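Long-range contact in probable translation initiation factor eIF-2B subunit delta (Schizosaccharomyces pombe, PDB 5B04), which forms part of the eIF2B complex, which catalyses the exchange of GDP for GTP on the gamma subunit of translation initiation factor eIF2: residues 392-397 with 430-435. Residues are numbered along the deposited sequence; the frame is centred on the assembly and turned at random.
Sequences YNELAP and LKYDVT. With PO4 (phosphate ion), chain P.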
ATOM      1  N   TYR G 392      13.020  12.520   5.442  1.00 73.87           N
ATOM      2  CA  TYR G 392      13.448  13.560   6.369  1.00 70.00           C
ATOM      3  C   TYR G 392      13.055  13.201   7.795  1.00 69.22           C
ATOM      4  O   TYR G 392      11.875  13.212   8.145  1.00 71.73           O
ATOM      5  CB  TYR G 392      12.849  14.915   5.989  1.00 80.70           C
ATOM      6  CG  TYR G 392      13.521  15.591   4.815  1.00 89.78           C
ATOM      7  CD1 TYR G 392      14.647  16.383   4.997  1.00 94.12           C
ATOM      8  CD2 TYR G 392      13.022  15.448   3.527  1.00 93.46           C
ATOM      9  CE1 TYR G 392      15.262  17.008   3.929  1.00113.86           C
ATOM     10  CE2 TYR G 392      13.632  16.068   2.451  1.00105.23           C
ATOM     11  CZ  TYR G 392      14.751  16.848   2.658  1.00114.49           C
ATOM     12  OH  TYR G 392      15.361  17.468   1.592  1.00 96.28           O
ATOM     13  N   ASN G 393      14.050  12.884   8.615  1.00 66.00           N
ATOM     14  CA  ASN G 393      13.810  12.547  10.010  1.00 63.32           C
ATOM     15  C   ASN G 393      15.068  12.771  10.841  1.00 66.06           C
ATOM     16  O   ASN G 393      16.094  13.210  10.320  1.00 67.86           O
ATOM     17  CB  ASN G 393      13.334  11.097  10.138  1.00 65.20           C
ATOM     18  CG  ASN G 393      12.418  10.887  11.328  1.00 60.09           C
ATOM     19  OD1 ASN G 393      12.664  11.407  12.416  1.00 68.30           O
ATOM     20  ND2 ASN G 393      11.352  10.121  11.125  1.00 48.85           N
ATOM     21  N   GLU G 394      14.987  12.473  12.133  1.00 63.73           N
ATOM     22  CA  GLU G 394      16.125  12.653  13.026  1.00 64.53           C
ATOM     23  C   GLU G 394      16.368  11.402  13.860  1.00 64.15           C
ATOM     24  O   GLU G 394      15.492  10.959  14.603  1.00 66.45           O
ATOM     25  CB  GLU G 394      15.907  13.862  13.936  1.00 59.30           C
ATOM     26  CG  GLU G 394      17.114  14.224  14.785  1.00 71.95           C
ATOM     27  CD  GLU G 394      16.855  15.412  15.690  1.00 80.73           C
ATOM     28  OE1 GLU G 394      16.044  16.283  15.314  1.00 80.65           O
ATOM     29  OE2 GLU G 394      17.464  15.475  16.779  1.00 82.29           O
ATOM     30  N   LEU G 395      17.563  10.837  13.732  1.00 65.95           N
ATOM     31  CA  LEU G 395      17.915   9.626  14.459  1.00 60.92           C
ATOM     32  C   LEU G 395      18.178   9.896  15.934  1.00 64.59           C
ATOM     33  O   LEU G 395      18.916  10.815  16.289  1.00 68.09           O
ATOM     34  CB  LEU G 395      19.145   8.962  13.836  1.00 74.90           C
ATOM     35  CG  LEU G 395      18.921   8.246  12.506  1.00 74.56           C
ATOM     36  CD1 LEU G 395      20.178   7.509  12.074  1.00 78.39           C
ATOM     37  CD2 LEU G 395      17.750   7.294  12.622  1.00 58.73           C
ATOM     38  N   ALA G 396      17.560   9.088  16.786  1.00 74.23           N
ATOM     39  CA  ALA G 396      17.844   9.108  18.213  1.00 78.24           C
ATOM     40  C   ALA G 396      18.774   7.945  18.544  1.00 83.06           C
ATOM     41  O   ALA G 396      18.710   6.903  17.890  1.00 85.37           O
ATOM     42  CB  ALA G 396      16.556   9.023  19.021  1.00 73.83           C
ATOM     43  N   PRO G 397      19.653   8.126  19.545  1.00 74.81           N
ATOM     44  CA  PRO G 397      20.597   7.086  19.971  1.00 76.92           C
ATOM     45  C   PRO G 397      19.930   5.729  20.184  1.00 73.22           C
ATOM     46  O   PRO G 397      18.937   5.635  20.903  1.00 63.61           O
ATOM     47  CB  PRO G 397      21.144   7.635  21.289  1.00 71.75           C
ATOM     48  CG  PRO G 397      21.079   9.110  21.117  1.00 70.06           C
ATOM     49  CD  PRO G 397      19.837   9.376  20.307  1.00 79.93           C
ATOM     50  N   LEU G 430      13.271   6.602  15.575  1.00 70.55           N
ATOM     51  CA  LEU G 430      13.087   7.866  14.877  1.00 61.71           C
ATOM     52  C   LEU G 430      12.433   8.866  15.818  1.00 67.53           C
ATOM     53  O   LEU G 430      11.646   8.486  16.685  1.00 71.91           O
ATOM     54  CB  LEU G 430      12.236   7.683  13.620  1.00 49.40           C
ATOM     55  CG  LEU G 430      12.725   6.674  12.580  1.00 55.98           C
ATOM     56  CD1 LEU G 430      11.807   6.679  11.369  1.00 48.10           C
ATOM     57  CD2 LEU G 430      14.156   6.970  12.172  1.00 68.19           C
ATOM     58  N   LYS G 431      12.759  10.143  15.653  1.00 58.18           N
ATOM     59  CA  LYS G 431      12.190  11.174  16.511  1.00 55.47           C
ATOM     60  C   LYS G 431      10.890  11.728  15.948  1.00 57.50           C
ATOM     61  O   LYS G 431      10.016  12.158  16.700  1.00 62.13           O
ATOM     62  CB  LYS G 431      13.189  12.315  16.721  1.00 56.14           C
ATOM     63  CG  LYS G 431      14.351  11.965  17.633  1.00 74.43           C
ATOM     64  CD  LYS G 431      14.745  13.153  18.498  1.00 72.95           C
ATOM     65  CE  LYS G 431      15.820  12.773  19.504  1.00 93.01           C
ATOM     66  NZ  LYS G 431      16.114  13.882  20.453  1.00 81.85           N
ATOM     67  N   TYR G 432      10.755  11.712  14.625  1.00 58.02           N
ATOM     68  CA  TYR G 432       9.643  12.408  13.991  1.00 56.73           C
ATOM     69  C   TYR G 432       8.766  11.523  13.111  1.00 57.59           C
ATOM     70  O   TYR G 432       9.011  10.327  12.963  1.00 58.82           O
ATOM     71  CB  TYR G 432      10.175  13.588  13.184  1.00 47.11           C
ATOM     72  CG  TYR G 432      10.869  14.608  14.055  1.00 53.42           C
ATOM     73  CD1 TYR G 432      10.137  15.456  14.877  1.00 49.56           C
ATOM     74  CD2 TYR G 432      12.253  14.707  14.075  1.00 49.28           C
ATOM     75  CE1 TYR G 432      10.765  16.383  15.685  1.00 56.21           C
ATOM     76  CE2 TYR G 432      12.890  15.632  14.879  1.00 56.99           C
ATOM     77  CZ  TYR G 432      12.141  16.467  15.682  1.00 60.16           C
ATOM     78  OH  TYR G 432      12.771  17.391  16.484  1.00 82.75           O
ATOM     79  N   ASP G 433       7.745  12.140  12.523  1.00 61.77           N
ATOM     80  CA  ASP G 433       6.633  11.402  11.947  1.00 56.18           C
ATOM     81  C   ASP G 433       5.784  12.285  11.036  1.00 63.24           C
ATOM     82  O   ASP G 433       5.360  13.370  11.435  1.00 69.02           O
ATOM     83  CB  ASP G 433       5.777  10.830  13.075  1.00 59.45           C
ATOM     84  CG  ASP G 433       4.832   9.755  12.613  1.00 70.58           C
ATOM     85  OD1 ASP G 433       5.027   9.214  11.505  1.00 98.43           O
ATOM     86  OD2 ASP G 433       3.900   9.438  13.381  1.00 65.11           O
ATOM     87  N   VAL G 434       5.533  11.819   9.818  1.00 51.92           N
ATOM     88  CA  VAL G 434       4.728  12.579   8.866  1.00 54.61           C
ATOM     89  C   VAL G 434       3.279  12.105   8.862  1.00 58.53           C
ATOM     90  O   VAL G 434       2.972  11.010   8.390  1.00 62.84           O
ATOM     91  CB  VAL G 434       5.296  12.480   7.438  1.00 51.57           C
ATOM     92  CG1 VAL G 434       4.398  13.223   6.459  1.00 51.53           C
ATOM     93  CG2 VAL G 434       6.712  13.030   7.391  1.00 47.82           C
ATOM     94  N   THR G 435       2.390  12.938   9.393  1.00 49.80           N
ATOM     95  CA  THR G 435       0.971  12.615   9.441  1.00 44.11           C
ATOM     96  C   THR G 435       0.244  13.199   8.233  1.00 53.52           C
ATOM     97  O   THR G 435       0.174  14.417   8.081  1.00 53.80           O
ATOM     98  CB  THR G 435       0.313  13.142  10.729  1.00 48.96           C
ATOM     99  OG1 THR G 435       1.156  12.858  11.853  1.00 49.64           O
ATOM    100  CG2 THR G 435      -1.044  12.491  10.935  1.00 42.54           C
TER
HETATM  101  P   PO4 P 502       9.821  19.067  18.562  1.00102.99           P
HETATM  102  O1  PO4 P 502       8.634  18.363  17.950  1.00 67.20           O
HETATM  103  O2  PO4 P 502      10.858  19.331  17.496  1.00 62.30           O
HETATM  104  O3  PO4 P 502       9.371  20.379  19.159  1.00 97.95           O
HETATM  105  O4  PO4 P 502      10.421  18.201  19.644  1.00104.46           O
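N393 and Y432 are joined by two hydrogen bonds that pair the asparagine amide with backbone. Y432 N donates to N393 OD1 at 2.9 Å, in the carbonyl plane and on a lone pair, while N393 ND2 reaches Y432 O at 3.0 Å from above that carbonyl's plane. OD1 also accepts E394 N, so two donors grip it, and ND2 has a second acceptor in S389 O. Chi1 (-150°) puts CG anti to the backbone N, and from there the amide comes close to the Y432 backbone. An alanine here would probably leave Y432 N and E394 N without their shared acceptor and Y432 O without its donor. Between the backbones, K431 N donates to E394 O (3.0 Å).

Among the charged groups, E394 OE2 lies 4.2 Å from K431 NZ, too far for a salt bridge; E394 OE2 instead forms its salt bridge with R205. E394 CB sits at the edge of the Y432 ring, in its plane, 3.6 Å from CE2, with the carboxylate turned 51° from the ring. Y432 OH is hydrogen-bonded to R163 and to O2 of a phosphate ion that probably comes from the crystallisation liquor.

Apolar contact is slight: L395 CD2 meets L430 CD2 at 3.6 Å, and A396 CB touches the K431 chain.

L395 and L430 form an antiparallel non-hydrogen-bonded pair, their side chains on one face. Flanking backbone bonds, K431 N to E394 O and A396 with S429, join the short, weakly bonded edge strand 395-396 to strand 425-435 in the small antiparallel sheet, separate from the mainly parallel, Rossmann-like one.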